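Local coordinates for protein ferredoxin component of dioxygenase (Sphingobium yanoikuyae, PDB 2I7F) that probably passes electrons through a Rieske-type [2Fe-2S] cluster to the terminal oxygenase of a biphenyl 2,3-dioxygenase system, at residues L5-V10 with V38-N43; A20-Q23 with P27-A30. One frame throughout, in Å; residues are numbered along the deposited sequence.

Contact 1 (L5-V10 with V38-N43); sequences LRLCQV and VFVTDN. With SO4 (sulfate ion), chain C.
Near the start of strand 37-42, Val38 meets Val10, just beyond the end of strand 4-9; methyl CG2 of Val38 and methyl CG1 of Val10 lie 4.5 Å apart, a loose apolar touch. Beside Val10, on the side of 5-10 turned away from 38-43, a sulfate, probably from the crystallisation liquor, accepts a bond at its O2 from Gln9 N (2.7 Å, 162°) and is also held by Ser12 OG. Two residues on from Val38, Val40 makes the closer contact: its CG1 is 3.7 Å from CD1 of Leu7, and its CG2 is 3.9 Å from that same Leu7 CD1. The two side chains reach tip to tip. With CG1 of Val40 anti to the backbone N (chi1 176°), both its methyls can meet this one carbon. Strands 4-9 and 37-42 are not neighbours in the six-stranded antiparallel sheet; 98-102 and 89-95 lie between them, and the sheet curls until their apolar faces meet inside the larger sheet of the Rieske fold, away from the cluster. Valine and leucine suit these buried places, filling the interior with methyls and leaving no polar side-chain atom to satisfy. Thr41 OG1 donates to Asp42 O at 2.7 Å from above the carbonyl plane, and is also hydrogen-bonded to Tyr32 OH. Asp42 OD1 is hydrogen-bonded to Tyr90 OH.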
ATOM      1  N   LEU A   5       2.341   4.907  14.616  1.00 21.44           N
ATOM      2  CA  LEU A   5       3.225   3.779  14.351  1.00 21.07           C
ATOM      3  C   LEU A   5       4.130   4.161  13.212  1.00 19.97           C
ATOM      4  O   LEU A   5       3.630   4.542  12.177  1.00 18.98           O
ATOM      5  CB  LEU A   5       2.423   2.548  13.902  1.00 21.46           C
ATOM      6  CG  LEU A   5       1.488   1.886  14.902  1.00 23.20           C
ATOM      7  CD1 LEU A   5       0.733   0.688  14.286  1.00 21.94           C
ATOM      8  CD2 LEU A   5       2.334   1.501  16.095  1.00 24.19           C
ATOM      9  N   ARG A   6       5.447   4.075  13.398  1.00 19.12           N
ATOM     10  CA  ARG A   6       6.390   4.247  12.286  1.00 19.89           C
ATOM     11  C   ARG A   6       6.449   3.000  11.384  1.00 19.58           C
ATOM     12  O   ARG A   6       6.619   1.889  11.878  1.00 20.53           O
ATOM     13  CB  ARG A   6       7.782   4.566  12.818  1.00 19.78           C
ATOM     14  CG  ARG A   6       7.832   5.913  13.452  1.00 21.47           C
ATOM     15  CD  ARG A   6       9.167   6.257  14.047  1.00 22.28           C
ATOM     16  NE  ARG A   6       9.455   5.342  15.115  1.00 25.00           N
ATOM     17  CZ  ARG A   6      10.509   5.414  15.913  1.00 27.63           C
ATOM     18  NH1 ARG A   6      11.412   6.374  15.760  1.00 27.81           N
ATOM     19  NH2 ARG A   6      10.630   4.525  16.886  1.00 27.38           N
ATOM     20  N   LEU A   7       6.332   3.190  10.071  1.00 18.79           N
ATOM     21  CA  LEU A   7       6.389   2.077   9.108  1.00 19.38           C
ATOM     22  C   LEU A   7       7.758   1.927   8.450  1.00 19.00           C
ATOM     23  O   LEU A   7       8.318   0.832   8.427  1.00 19.79           O
ATOM     24  CB  LEU A   7       5.262   2.171   8.046  1.00 18.60           C
ATOM     25  CG  LEU A   7       3.866   2.312   8.640  1.00 16.59           C
ATOM     26  CD1 LEU A   7       2.769   2.399   7.530  1.00 13.62           C
ATOM     27  CD2 LEU A   7       3.575   1.173   9.631  1.00 13.91           C
ATOM     28  N   CYS A   8       8.322   3.040   7.985  1.00 20.23           N
ATOM     29  CA  CYS A   8       9.549   3.031   7.210  1.00 19.88           C
ATOM     30  C   CYS A   8       9.908   4.463   6.946  1.00 19.76           C
ATOM     31  O   CYS A   8       9.070   5.349   7.090  1.00 19.64           O
ATOM     32  CB  CYS A   8       9.383   2.249   5.881  1.00 21.22           C
ATOM     33  SG  CYS A   8       8.266   2.933   4.603  1.00 21.34           S
ATOM     34  N   GLN A   9      11.157   4.708   6.564  1.00 19.09           N
ATOM     35  CA  GLN A   9      11.580   6.055   6.242  1.00 19.84           C
ATOM     36  C   GLN A   9      10.984   6.462   4.893  1.00 19.04           C
ATOM     37  O   GLN A   9      10.890   5.656   3.982  1.00 16.87           O
ATOM     38  CB  GLN A   9      13.092   6.127   6.188  1.00 20.13           C
ATOM     39  CG  GLN A   9      13.720   6.037   7.545  1.00 21.96           C
ATOM     40  CD  GLN A   9      15.184   5.767   7.414  1.00 24.14           C
ATOM     41  OE1 GLN A   9      15.993   6.695   7.459  1.00 33.27           O
ATOM     42  NE2 GLN A   9      15.540   4.520   7.168  1.00 30.78           N
ATOM     43  N   VAL A  10      10.557   7.712   4.801  1.00 18.32           N
ATOM     44  CA  VAL A  10      10.047   8.284   3.547  1.00 18.05           C
ATOM     45  C   VAL A  10      11.069   8.083   2.398  1.00 18.16           C
ATOM     46  O   VAL A  10      10.717   7.746   1.261  1.00 16.99           O
ATOM     47  CB  VAL A  10       9.762   9.822   3.701  1.00 17.04           C
ATOM     48  CG1 VAL A  10       9.289  10.445   2.366  1.00 20.74           C
ATOM     49  CG2 VAL A  10       8.700  10.120   4.741  1.00 15.62           C
ATOM     50  N   VAL A  38       2.947   9.913  -0.471  1.00 20.37           N
ATOM     51  CA  VAL A  38       2.922   8.583   0.138  1.00 19.54           C
ATOM     52  C   VAL A  38       1.491   8.112   0.529  1.00 18.73           C
ATOM     53  O   VAL A  38       0.675   8.874   1.002  1.00 19.02           O
ATOM     54  CB  VAL A  38       3.896   8.566   1.381  1.00 19.45           C
ATOM     55  CG1 VAL A  38       3.831   7.277   2.155  1.00 19.59           C
ATOM     56  CG2 VAL A  38       5.336   8.852   0.950  1.00 18.62           C
ATOM     57  N   PHE A  39       1.210   6.838   0.260  1.00 18.08           N
ATOM     58  CA  PHE A  39      -0.050   6.181   0.554  1.00 18.36           C
ATOM     59  C   PHE A  39       0.301   4.851   1.184  1.00 18.23           C
ATOM     60  O   PHE A  39       1.397   4.316   0.945  1.00 19.69           O
ATOM     61  CB  PHE A  39      -0.893   6.024  -0.740  1.00 17.65           C
ATOM     62  CG  PHE A  39      -1.208   7.346  -1.404  1.00 17.04           C
ATOM     63  CD1 PHE A  39      -0.307   7.938  -2.299  1.00 15.13           C
ATOM     64  CD2 PHE A  39      -2.350   8.075  -1.031  1.00 17.75           C
ATOM     65  CE1 PHE A  39      -0.571   9.166  -2.850  1.00 16.08           C
ATOM     66  CE2 PHE A  39      -2.615   9.307  -1.575  1.00 17.59           C
ATOM     67  CZ  PHE A  39      -1.728   9.865  -2.496  1.00 15.74           C
ATOM     68  N   VAL A  40      -0.604   4.351   2.024  1.00 19.10           N
ATOM     69  CA  VAL A  40      -0.442   3.089   2.744  1.00 18.25           C
ATOM     70  C   VAL A  40      -1.760   2.286   2.612  1.00 17.84           C
ATOM     71  O   VAL A  40      -2.858   2.823   2.873  1.00 17.30           O
ATOM     72  CB  VAL A  40      -0.045   3.300   4.251  1.00 17.94           C
ATOM     73  CG1 VAL A  40       0.034   1.942   5.046  1.00 14.52           C
ATOM     74  CG2 VAL A  40       1.304   4.059   4.343  1.00 19.17           C
ATOM     75  N   THR A  41      -1.614   1.037   2.167  1.00 17.34           N
ATOM     76  CA  THR A  41      -2.702   0.064   2.064  1.00 17.61           C
ATOM     77  C   THR A  41      -2.308  -1.241   2.762  1.00 17.89           C
ATOM     78  O   THR A  41      -1.139  -1.482   2.982  1.00 18.22           O
ATOM     79  CB  THR A  41      -3.110  -0.252   0.573  1.00 17.95           C
ATOM     80  OG1 THR A  41      -2.184  -1.172  -0.050  1.00 16.95           O
ATOM     81  CG2 THR A  41      -3.244   1.010  -0.268  1.00 16.01           C
ATOM     82  N   ASP A  42      -3.275  -2.082   3.115  1.00 17.99           N
ATOM     83  CA  ASP A  42      -2.969  -3.495   3.321  1.00 17.82           C
ATOM     84  C   ASP A  42      -2.194  -4.086   2.122  1.00 17.71           C
ATOM     85  O   ASP A  42      -2.367  -3.681   0.987  1.00 19.17           O
ATOM     86  CB  ASP A  42      -4.231  -4.307   3.578  1.00 18.09           C
ATOM     87  CG  ASP A  42      -4.754  -4.145   4.996  1.00 18.73           C
ATOM     88  OD1 ASP A  42      -4.080  -3.487   5.817  1.00 19.92           O
ATOM     89  OD2 ASP A  42      -5.849  -4.668   5.286  1.00 19.16           O
ATOM     90  N   ASN A  43      -1.286  -5.005   2.393  1.00 17.07           N
ATOM     91  CA  ASN A  43      -0.493  -5.637   1.328  1.00 15.73           C
ATOM     92  C   ASN A  43      -1.170  -6.901   0.733  1.00 16.28           C
ATOM     93  O   ASN A  43      -1.007  -7.193  -0.463  1.00 16.52           O
ATOM     94  CB  ASN A  43       0.886  -5.983   1.895  1.00 14.84           C
ATOM     95  CG  ASN A  43       1.954  -6.061   0.879  1.00 15.17           C
ATOM     96  OD1 ASN A  43       3.110  -6.442   1.193  1.00 20.54           O
ATOM     97  ND2 ASN A  43       1.628  -5.707  -0.354  1.00 13.70           N
TER
HETATM   98  S   SO4 C 500      13.362   1.690   6.745  1.00 52.92           S
HETATM   99  O1  SO4 C 500      12.384   1.208   7.729  1.00 53.25           O
HETATM  100  O2  SO4 C 500      12.844   2.740   5.873  1.00 49.98           O
HETATM  101  O3  SO4 C 500      14.541   2.203   7.460  1.00 54.14           O
HETATM  102  O4  SO4 C 500      13.756   0.556   5.888  1.00 54.51           O

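Contact 2 (A20-Q23 with P27-A30); sequences AVYQ and PALA
Tyr22 brings CE2 to 3.7 Å from Ala28 CB, with CD2 4.1 Å from the same Ala28 CB, the methyl meeting the ring obliquely; so small a side chain lets the ring lie this close. With CG anti to the carbonyl carbon (chi1 -70°), the ring swings back toward Ala20 along its own strand, its CD2-CE2 side beside Ala28. Next along, Val21 and Leu29 form an antiparallel hydrogen-bonded pair: Val21 N donates to Leu29 O at 3.0 Å, almost straight at 177°, although the donor stands above the carbonyl plane. The return bond, from Leu29 N to Val21 O, is 3.1 Å long and nearly along the C=O axis. Both side chains leave on the same face of the sheet, with Val21 CB and Leu29 CB 4.5 Å apart, and both pack on Leu7; bulky aliphatics suit this buried side. Ala20 and Ala30, a non-hydrogen-bonded pair, turn to the other face, where both touch Asn43 and Thr53. Toward the turn a water takes over from direct bonding, accepting from Gln23 N (2.6 Å) and probably donating to Pro27 O; Pro27, having no N-H, could not donate back to the facing strand as the next residue of a regular pair would. This is a beta hairpin, strand 19-21 paired with 29-34, at the edge of the six-stranded antiparallel sheet of a Rieske ferredoxin.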
ATOM      1  N   ALA A  20       7.143  -3.198   1.266  1.00 17.25           N
ATOM      2  CA  ALA A  20       6.445  -4.053   2.206  1.00 16.31           C
ATOM      3  C   ALA A  20       6.917  -3.776   3.603  1.00 15.56           C
ATOM      4  O   ALA A  20       8.094  -3.831   3.884  1.00 16.68           O
ATOM      5  CB  ALA A  20       6.700  -5.556   1.868  1.00 14.71           C
ATOM      6  N   VAL A  21       5.988  -3.500   4.493  1.00 16.34           N
ATOM      7  CA  VAL A  21       6.305  -3.223   5.875  1.00 17.00           C
ATOM      8  C   VAL A  21       5.511  -4.176   6.707  1.00 16.65           C
ATOM      9  O   VAL A  21       4.339  -4.293   6.488  1.00 17.12           O
ATOM     10  CB  VAL A  21       5.919  -1.812   6.235  1.00 17.28           C
ATOM     11  CG1 VAL A  21       6.007  -1.619   7.747  1.00 17.11           C
ATOM     12  CG2 VAL A  21       6.834  -0.808   5.441  1.00 17.02           C
ATOM     13  N   TYR A  22       6.145  -4.872   7.644  1.00 16.73           N
ATOM     14  CA  TYR A  22       5.453  -5.800   8.513  1.00 17.35           C
ATOM     15  C   TYR A  22       5.591  -5.303   9.919  1.00 18.86           C
ATOM     16  O   TYR A  22       6.589  -5.547  10.560  1.00 18.33           O
ATOM     17  CB  TYR A  22       6.067  -7.198   8.439  1.00 16.98           C
ATOM     18  CG  TYR A  22       5.810  -7.885   7.120  1.00 15.75           C
ATOM     19  CD1 TYR A  22       6.542  -7.557   5.975  1.00 15.87           C
ATOM     20  CD2 TYR A  22       4.842  -8.882   7.019  1.00 15.90           C
ATOM     21  CE1 TYR A  22       6.269  -8.209   4.733  1.00 15.24           C
ATOM     22  CE2 TYR A  22       4.576  -9.535   5.809  1.00 15.40           C
ATOM     23  CZ  TYR A  22       5.285  -9.204   4.677  1.00 15.42           C
ATOM     24  OH  TYR A  22       4.999  -9.907   3.527  1.00 15.35           O
ATOM     25  N   GLN A  23       4.569  -4.605  10.393  1.00 21.62           N
ATOM     26  CA  GLN A  23       4.618  -3.957  11.681  1.00 22.72           C
ATOM     27  C   GLN A  23       3.807  -4.877  12.595  1.00 22.76           C
ATOM     28  O   GLN A  23       2.770  -5.425  12.195  1.00 21.99           O
ATOM     29  CB  GLN A  23       4.109  -2.481  11.557  1.00 23.45           C
ATOM     30  CG  GLN A  23       4.617  -1.485  12.624  1.00 25.11           C
ATOM     31  CD  GLN A  23       3.895  -1.601  13.988  1.00 30.80           C
ATOM     32  OE1 GLN A  23       4.479  -1.338  15.051  1.00 31.63           O
ATOM     33  NE2 GLN A  23       2.620  -2.006  13.959  1.00 35.59           N
ATOM     34  N   PRO A  27      -1.916  -6.020  10.043  1.00 20.84           N
ATOM     35  CA  PRO A  27      -1.809  -6.852   8.866  1.00 19.92           C
ATOM     36  C   PRO A  27      -0.657  -6.389   8.003  1.00 17.76           C
ATOM     37  O   PRO A  27      -0.270  -5.242   8.079  1.00 17.37           O
ATOM     38  CB  PRO A  27      -3.162  -6.668   8.144  1.00 20.42           C
ATOM     39  CG  PRO A  27      -3.932  -5.686   8.901  1.00 20.30           C
ATOM     40  CD  PRO A  27      -3.212  -5.315  10.133  1.00 21.20           C
ATOM     41  N   ALA A  28      -0.110  -7.257   7.177  1.00 17.31           N
ATOM     42  CA  ALA A  28       0.955  -6.837   6.275  1.00 17.62           C
ATOM     43  C   ALA A  28       0.516  -5.534   5.603  1.00 17.34           C
ATOM     44  O   ALA A  28      -0.652  -5.415   5.208  1.00 18.49           O
ATOM     45  CB  ALA A  28       1.265  -7.909   5.232  1.00 16.54           C
ATOM     46  N   LEU A  29       1.446  -4.575   5.478  1.00 17.16           N
ATOM     47  CA  LEU A  29       1.182  -3.236   4.927  1.00 16.79           C
ATOM     48  C   LEU A  29       2.050  -2.970   3.715  1.00 17.12           C
ATOM     49  O   LEU A  29       3.110  -3.536   3.597  1.00 16.73           O
ATOM     50  CB  LEU A  29       1.451  -2.160   5.963  1.00 17.68           C
ATOM     51  CG  LEU A  29       0.609  -2.169   7.264  1.00 14.95           C
ATOM     52  CD1 LEU A  29       1.232  -1.167   8.228  1.00 15.79           C
ATOM     53  CD2 LEU A  29      -0.848  -1.872   7.003  1.00 13.47           C
ATOM     54  N   ALA A  30       1.542  -2.146   2.803  1.00 16.99           N
ATOM     55  CA  ALA A  30       2.210  -1.776   1.585  1.00 16.10           C
ATOM     56  C   ALA A  30       2.318  -0.277   1.631  1.00 16.74           C
ATOM     57  O   ALA A  30       1.352   0.400   1.861  1.00 15.52           O
ATOM     58  CB  ALA A  30       1.437  -2.205   0.391  1.00 16.60           C
TER
HETATM   59  O   HOH W   1       2.225  -5.110   9.267  1.00 16.44           O

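From the N terminus the chain runs along edge strand 4-9, one half of contact 1, and then into the opposite edge strand, 19-21. Contact 2 closes a short loop here, with only three residues between 20-23 and 27-30. The chain continues through 29-34 into 37-42, whose meeting with 5-10 closes the longer loop of contact 1, so the whole hairpin of contact 2 falls within it. The two contacts touch directly: Ala30 N and Thr41 O, 2.8 Å apart, probably hydrogen-bond as neighbouring strands. Contact 1 ties edge strand 4-9 across to 37-42, contact 2 ties the other edge strand to 29-34, and Leu7 O, packed 3.4 Å from Val21 CG1, brings the two edges together.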